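Local structure of short chain dehydrogenase (Mycobacterium smegmatis, 3UCX) at residues T109-H112 against M113-I117; G158-K161 against M162-A166; Y192-G195 against G196-S200. The protein is probably an NAD(P)-dependent oxidoreductase of the short-chain dehydrogenase/reductase family, with a substrate that has not been established. All blocks are in the same frame, centred on the assembly; numbering follows the deposited sequence.

In the fold
Three local turns of a Rossmann-type fold follow one another along the chain, and none nests within or crosses another. Contact 1 comes first, where the chain leaves a loop and starts helix 110-130. Contact 2 opens helix 158-179, the crossover between parallel strands 141-145 and 184-190. Contact 3 ends the loop after strand 184-190 and begins helix 196-208. Contacts 1 and 2 pack together, through Met-113 and His-112 on Ala-159 and Ile-117 on Met-162, and both also meet the second subunit, so they tie the two helices into the subunit interface. Contact 3 stands apart, its centre about 22 Å from that of contact 2, and touches no other chain.

Contact 1. Residues T109-H112 against M113-I117; sequences TFEH and MRDAI
With chi1 at -62° the Arg-114 side chain leaves beside its own backbone N and runs extended back toward Phe-110, while a bend at chi3 (-75°) turns the Met-113 methyl group to the same residue. Phe-110 is thus met at two places. The guanidinium lays one face over Phe-110 CB, with NH1 3.7 Å from that CB, and the Met-113 CE methyl sits 4.2 Å above one face of the Phe-110 ring, displaced toward its rim. This is the first turn of helix 110-130, and Thr-109 is its N-cap: Thr-109 OG1 accepts from His-112 N at 3.0 Å, tying down an amide of the opening turn. Arg-114 N to Phe-110 O, 2.9 Å, starts the regular ladder, whereas the bond from Met-113 N to Thr-109 O is weak at 3.3 Å. Beyond the turn, the second subunit engages the same groups: its Glu-118 forms a salt bridge with Arg-114 NH2, and its Arg-126 makes a cation-pi contact with Phe-110. On the exposed flank Glu-111 and Asp-115 run side by side with nearly parallel carboxylates, OE2 of Glu-111 lying 4.7 Å from OD2 of Asp-115, a like-charge spacing that may cost a little.

Contact 2. Residues G158-K161 against M162-A166; sequences GAYK and MAKSA
Ser-165 and Lys-161 form the tight part of this helical turn, Tyr-160 and Lys-164 the looser one. The carbonyl oxygen of Lys-161 is gripped twice, by Ser-165 N at 2.8 Å and by Ser-165 OG at 2.6 Å, the two donors arriving from opposite faces of the carbonyl plane. The serine hydroxyl, placed beside its own backbone N by chi1 of -67°, thereby spends its proton on the helix. It also accepts from a water, 2.7 Å from OG, which in turn takes a bond from Lys-161 NZ at 2.8 Å; that amine is held as well by His-152 O, and Ala-169 of the second subunit packs on Ser-165. On the partly exposed Tyr-160 side the fit is more open. Lys-164 bends at chi2 (-77°), its CG riding 4.1 Å above one ring face near the rim. Farther out its CE comes 3.6 Å from Tyr-160 OH, and NZ lies 3.8 Å from the same OH, while Asn-146 ND2 anchors the Lys-164 carbonyl. Tyr-160 also touches Ser-147. The spacing of Tyr-160 and Lys-164 matches the Tyr-X-X-X-Lys signature of short-chain dehydrogenases, whose tyrosine and lysine line the active site in relatives.

Contact 3. Residues Y192-G195 against G196-S200; sequences YIWG and GTLKS
Leu-198 fits among three consecutive loop residues. Its CD2 methyl lies 3.8 Å from Tyr-192 CB and meets the edge of the Trp-194 indole, 3.9 Å from CE3, and its CB rests 3.4 Å from Ile-193 O. The leucine side chain crosses both aromatic side chains at about a right angle. One residue on, Lys-199 carries the other half of the contact: its CB approaches Trp-194 CH2 obliquely at 3.5 Å. The indole reaches this far because CG of Trp-194 stands opposite the backbone N (chi1 -174°), projecting the six-membered ring beside the helix start. Behind these side chains, backbone and water bonds fix the turn. Gly-195, the N-cap of helix 196-208, accepts from Lys-199 N through its O at 3.0 Å, and a water accepts a hydrogen bond from Leu-198 N at 3.0 Å and donates one to Ile-193 O at 2.9 Å. Farther out, Tyr-217 meets Trp-194 edge-to-face, Leu-229 packs on both Tyr-192 and Leu-198, and Trp-194 NE1 hydrogen-bonds a pentaethylene glycol, probably from the crystallisation liquor. The chemistry is thus divided: Leu-198 and Lys-199 pack their aliphatic parts on the indole, while Gly-195 O and a water, with no capping side chain at Gly-195, serve amides of the first turn.

Contact 1. Residues T109-H112 against M113-I117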
loop_
_atom_site.group_PDB
_atom_site.type_symbol
_atom_site.label_atom_id
_atom_site.label_comp_id
_atom_site.label_asym_id
_atom_site.label_seq_id
_atom_site.Cartn_x
_atom_site.Cartn_y
_atom_site.Cartn_z
ATOM N N THR A 109 22.804 -12.417 -13.183
ATOM C CA THR A 109 22.800 -12.459 -14.637
ATOM C C THR A 109 21.408 -12.151 -15.213
ATOM O O THR A 109 20.392 -12.530 -14.631
ATOM C CB THR A 109 23.257 -13.823 -15.200
ATOM O OG1 THR A 109 22.241 -14.807 -14.966
ATOM C CG2 THR A 109 24.608 -14.286 -14.570
ATOM N N PHE A 110 21.371 -11.483 -16.358
ATOM C CA PHE A 110 20.092 -11.190 -17.004
ATOM C C PHE A 110 19.377 -12.501 -17.391
ATOM O O PHE A 110 18.170 -12.614 -17.260
ATOM C CB PHE A 110 20.275 -10.264 -18.223
ATOM C CG PHE A 110 20.572 -8.823 -17.863
ATOM C CD1 PHE A 110 21.823 -8.443 -17.438
ATOM C CD2 PHE A 110 19.612 -7.849 -17.968
ATOM C CE1 PHE A 110 22.103 -7.120 -17.096
ATOM C CE2 PHE A 110 19.881 -6.525 -17.646
ATOM C CZ PHE A 110 21.113 -6.161 -17.185
ATOM N N GLU A 111 20.139 -13.484 -17.848
ATOM C CA GLU A 111 19.589 -14.803 -18.162
ATOM C C GLU A 111 18.826 -15.394 -16.970
ATOM O O GLU A 111 17.730 -15.935 -17.144
ATOM C CB GLU A 111 20.721 -15.738 -18.640
ATOM C CG GLU A 111 20.393 -17.222 -18.633
ATOM C CD GLU A 111 21.635 -18.096 -18.829
ATOM O OE1 GLU A 111 22.165 -18.090 -19.951
ATOM O OE2 GLU A 111 22.084 -18.771 -17.861
ATOM N N HIS A 112 19.379 -15.279 -15.760
ATOM C CA HIS A 112 18.693 -15.790 -14.561
ATOM C C HIS A 112 17.358 -15.119 -14.335
ATOM O O HIS A 112 16.367 -15.773 -13.993
ATOM C CB HIS A 112 19.572 -15.607 -13.322
ATOM C CG HIS A 112 18.862 -15.895 -12.024
ATOM N ND1 HIS A 112 18.593 -17.155 -11.609
ATOM C CD2 HIS A 112 18.333 -15.039 -11.051
ATOM C CE1 HIS A 112 17.931 -17.105 -10.423
ATOM N NE2 HIS A 112 17.778 -15.812 -10.085
ATOM N N MET A 113 17.336 -13.794 -14.465
ATOM C CA MET A 113 16.110 -13.042 -14.240
ATOM C C MET A 113 15.070 -13.346 -15.329
ATOM O O MET A 113 13.875 -13.471 -15.025
ATOM C CB MET A 113 16.429 -11.565 -14.143
ATOM C CG MET A 113 17.300 -11.242 -12.931
ATOM S SD MET A 113 17.569 -9.482 -12.676
ATOM C CE MET A 113 18.760 -9.150 -13.981
ATOM N N ARG A 114 15.508 -13.469 -16.583
ATOM C CA ARG A 114 14.577 -13.879 -17.667
ATOM C C ARG A 114 13.972 -15.244 -17.370
ATOM O O ARG A 114 12.780 -15.434 -17.569
ATOM C CB ARG A 114 15.246 -13.903 -19.036
ATOM C CG ARG A 114 15.766 -12.553 -19.496
ATOM C CD ARG A 114 16.235 -12.580 -20.945
ATOM N NE ARG A 114 16.918 -11.341 -21.279
ATOM C CZ ARG A 114 18.235 -11.187 -21.349
ATOM N NH1 ARG A 114 19.046 -12.222 -21.159
ATOM N NH2 ARG A 114 18.749 -9.992 -21.635
ATOM N N ASP A 115 14.798 -16.188 -16.906
ATOM C CA ASP A 115 14.332 -17.532 -16.550
ATOM C C ASP A 115 13.371 -17.495 -15.359
ATOM O O ASP A 115 12.378 -18.228 -15.354
ATOM C CB ASP A 115 15.497 -18.463 -16.196
ATOM C CG ASP A 115 16.345 -18.856 -17.386
ATOM O OD1 ASP A 115 15.927 -18.668 -18.539
ATOM O OD2 ASP A 115 17.470 -19.378 -17.152
ATOM N N ALA A 116 13.652 -16.654 -14.359
ATOM C CA ALA A 116 12.756 -16.511 -13.190
ATOM C C ALA A 116 11.350 -16.005 -13.616
ATOM O O ALA A 116 10.314 -16.544 -13.197
ATOM C CB ALA A 116 13.368 -15.575 -12.150
ATOM N N ILE A 117 11.336 -14.986 -14.455
ATOM C CA ILE A 117 10.098 -14.448 -15.031
ATOM C C ILE A 117 9.387 -15.517 -15.881
ATOM O O ILE A 117 8.184 -15.732 -15.755
ATOM C CB ILE A 117 10.377 -13.142 -15.813
ATOM C CG1 ILE A 117 10.734 -12.017 -14.829
ATOM C CG2 ILE A 117 9.161 -12.713 -16.630
ATOM C CD1 ILE A 117 11.315 -10.778 -15.471
#

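Contact 2. Residues G158-K161 against M162-A166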
loop_
_atom_site.group_PDB
_atom_site.type_symbol
_atom_site.label_atom_id
_atom_site.label_comp_id
_atom_site.label_asym_id
_atom_site.label_seq_id
_atom_site.Cartn_x
_atom_site.Cartn_y
_atom_site.Cartn_z
ATOM N N GLY A 158 16.442 -8.998 -4.854
ATOM C CA GLY A 158 15.928 -8.282 -6.018
ATOM C C GLY A 158 15.318 -9.123 -7.141
ATOM O O GLY A 158 14.213 -8.810 -7.604
ATOM N N ALA A 159 16.013 -10.153 -7.611
ATOM C CA ALA A 159 15.479 -10.933 -8.728
ATOM C C ALA A 159 14.174 -11.585 -8.317
ATOM O O ALA A 159 13.223 -11.625 -9.087
ATOM C CB ALA A 159 16.484 -11.999 -9.201
ATOM N N TYR A 160 14.146 -12.080 -7.081
ATOM C CA TYR A 160 12.976 -12.762 -6.529
ATOM C C TYR A 160 11.810 -11.781 -6.344
ATOM O O TYR A 160 10.686 -12.062 -6.763
ATOM C CB TYR A 160 13.359 -13.413 -5.195
ATOM C CG TYR A 160 12.398 -14.447 -4.672
ATOM C CD1 TYR A 160 11.915 -15.450 -5.486
ATOM C CD2 TYR A 160 12.042 -14.480 -3.332
ATOM C CE1 TYR A 160 11.050 -16.419 -4.997
ATOM C CE2 TYR A 160 11.175 -15.447 -2.844
ATOM C CZ TYR A 160 10.679 -16.398 -3.691
ATOM O OH TYR A 160 9.836 -17.395 -3.242
ATOM N N LYS A 161 12.082 -10.631 -5.741
ATOM C CA LYS A 161 11.057 -9.585 -5.623
ATOM C C LYS A 161 10.522 -9.112 -6.996
ATOM O O LYS A 161 9.308 -8.876 -7.153
ATOM C CB LYS A 161 11.582 -8.389 -4.827
ATOM C CG LYS A 161 10.580 -7.241 -4.596
ATOM C CD LYS A 161 11.305 -6.048 -4.004
ATOM C CE LYS A 161 10.482 -4.783 -3.752
ATOM N NZ LYS A 161 9.370 -5.101 -2.867
ATOM N N MET A 162 11.415 -8.979 -7.966
ATOM C CA MET A 162 11.009 -8.514 -9.301
ATOM C C MET A 162 10.012 -9.476 -9.942
ATOM O O MET A 162 8.951 -9.054 -10.409
ATOM C CB MET A 162 12.199 -8.328 -10.233
ATOM C CG MET A 162 11.809 -8.095 -11.711
ATOM S SD MET A 162 13.211 -8.340 -12.819
ATOM C CE MET A 162 14.200 -6.949 -12.284
ATOM N N ALA A 163 10.350 -10.758 -9.951
ATOM C CA ALA A 163 9.500 -11.778 -10.573
ATOM C C ALA A 163 8.187 -11.920 -9.816
ATOM O O ALA A 163 7.091 -12.004 -10.416
ATOM C CB ALA A 163 10.239 -13.107 -10.614
ATOM N N LYS A 164 8.290 -11.980 -8.497
ATOM C CA LYS A 164 7.090 -12.101 -7.670
ATOM C C LYS A 164 6.160 -10.887 -7.782
ATOM O O LYS A 164 4.930 -11.037 -7.745
ATOM C CB LYS A 164 7.468 -12.402 -6.234
ATOM C CG LYS A 164 8.020 -13.833 -6.072
ATOM C CD LYS A 164 6.889 -14.845 -6.101
ATOM C CE LYS A 164 7.219 -16.165 -5.433
ATOM N NZ LYS A 164 7.696 -17.159 -6.416
ATOM N N SER A 165 6.744 -9.706 -7.908
ATOM C CA SER A 165 5.989 -8.472 -8.079
ATOM C C SER A 165 5.278 -8.442 -9.425
ATOM O O SER A 165 4.126 -8.032 -9.512
ATOM C CB SER A 165 6.899 -7.271 -7.938
ATOM O OG SER A 165 7.354 -7.193 -6.578
ATOM N N ALA A 166 5.961 -8.873 -10.468
ATOM C CA ALA A 166 5.339 -8.981 -11.784
ATOM C C ALA A 166 4.161 -9.982 -11.703
ATOM O O ALA A 166 3.074 -9.732 -12.251
ATOM C CB ALA A 166 6.365 -9.418 -12.845
HETATM O O HOH W 1 7.099 -5.381 -4.544
#

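Contact 3. Residues Y192-G195 against G196-S200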
loop_
_atom_site.group_PDB
_atom_site.type_symbol
_atom_site.label_atom_id
_atom_site.label_comp_id
_atom_site.label_asym_id
_atom_site.label_seq_id
_atom_site.Cartn_x
_atom_site.Cartn_y
_atom_site.Cartn_z
ATOM N N TYR A 192 9.089 -17.437 5.190
ATOM C CA TYR A 192 9.635 -18.761 5.432
ATOM C C TYR A 192 8.511 -19.683 5.829
ATOM O O TYR A 192 7.571 -19.273 6.518
ATOM C CB TYR A 192 10.632 -18.730 6.580
ATOM C CG TYR A 192 11.977 -18.205 6.225
ATOM C CD1 TYR A 192 12.822 -18.924 5.385
ATOM C CD2 TYR A 192 12.433 -17.019 6.757
ATOM C CE1 TYR A 192 14.090 -18.455 5.073
ATOM C CE2 TYR A 192 13.689 -16.533 6.445
ATOM C CZ TYR A 192 14.513 -17.257 5.611
ATOM O OH TYR A 192 15.773 -16.768 5.329
ATOM N N ILE A 193 8.609 -20.935 5.417
ATOM C CA ILE A 193 7.587 -21.899 5.722
ATOM C C ILE A 193 8.218 -23.097 6.429
ATOM O O ILE A 193 8.984 -23.831 5.826
ATOM C CB ILE A 193 6.833 -22.380 4.474
ATOM C CG1 ILE A 193 6.297 -21.203 3.640
ATOM C CG2 ILE A 193 5.667 -23.263 4.901
ATOM C CD1 ILE A 193 5.578 -21.637 2.360
ATOM N N TRP A 194 7.846 -23.293 7.688
ATOM C CA TRP A 194 8.476 -24.310 8.515
ATOM C C TRP A 194 7.947 -25.667 8.224
ATOM O O TRP A 194 6.739 -25.891 8.173
ATOM C CB TRP A 194 8.316 -23.979 9.999
ATOM C CG TRP A 194 9.059 -24.919 10.913
ATOM C CD1 TRP A 194 8.522 -25.790 11.852
ATOM C CD2 TRP A 194 10.513 -25.084 11.018
ATOM N NE1 TRP A 194 9.516 -26.493 12.505
ATOM C CE2 TRP A 194 10.739 -26.093 12.061
ATOM C CE3 TRP A 194 11.607 -24.517 10.379
ATOM C CZ2 TRP A 194 12.016 -26.518 12.409
ATOM C CZ3 TRP A 194 12.893 -24.943 10.749
ATOM C CH2 TRP A 194 13.088 -25.916 11.742
ATOM N N GLY A 195 8.887 -26.594 8.072
ATOM C CA GLY A 195 8.616 -27.996 7.878
ATOM C C GLY A 195 9.941 -28.716 7.698
ATOM O O GLY A 195 11.011 -28.145 7.952
ATOM N N GLY A 196 9.873 -29.963 7.245
ATOM C CA GLY A 196 11.074 -30.806 7.118
ATOM C C GLY A 196 12.092 -30.200 6.180
ATOM O O GLY A 196 13.277 -30.184 6.484
ATOM N N THR A 197 11.629 -29.650 5.054
ATOM C CA THR A 197 12.541 -29.056 4.073
ATOM C C THR A 197 13.299 -27.831 4.598
ATOM O O THR A 197 14.520 -27.721 4.426
ATOM C CB THR A 197 11.790 -28.654 2.793
ATOM O OG1 THR A 197 11.165 -29.807 2.218
ATOM C CG2 THR A 197 12.735 -28.029 1.773
ATOM N N LEU A 198 12.582 -26.892 5.211
ATOM C CA LEU A 198 13.233 -25.707 5.760
ATOM C C LEU A 198 14.147 -26.064 6.940
ATOM O O LEU A 198 15.191 -25.458 7.108
ATOM C CB LEU A 198 12.211 -24.660 6.200
ATOM C CG LEU A 198 12.832 -23.328 6.639
ATOM C CD1 LEU A 198 13.657 -22.685 5.515
ATOM C CD2 LEU A 198 11.762 -22.365 7.146
ATOM N N LYS A 199 13.747 -27.039 7.740
ATOM C CA LYS A 199 14.592 -27.508 8.836
ATOM C C LYS A 199 15.957 -28.012 8.337
ATOM O O LYS A 199 16.991 -27.626 8.894
ATOM C CB LYS A 199 13.895 -28.585 9.641
ATOM C CG LYS A 199 14.753 -29.089 10.803
ATOM C CD LYS A 199 13.939 -29.852 11.826
ATOM C CE LYS A 199 14.844 -30.467 12.887
ATOM N NZ LYS A 199 14.137 -30.519 14.203
ATOM N N SER A 200 15.966 -28.825 7.269
ATOM C CA SER A 200 17.239 -29.344 6.712
ATOM C C SER A 200 18.100 -28.202 6.239
ATOM O O SER A 200 19.325 -28.240 6.343
ATOM C CB SER A 200 17.027 -30.284 5.521
ATOM O OG SER A 200 16.111 -31.293 5.833
HETATM O O HOH W 2 9.584 -26.479 4.942
#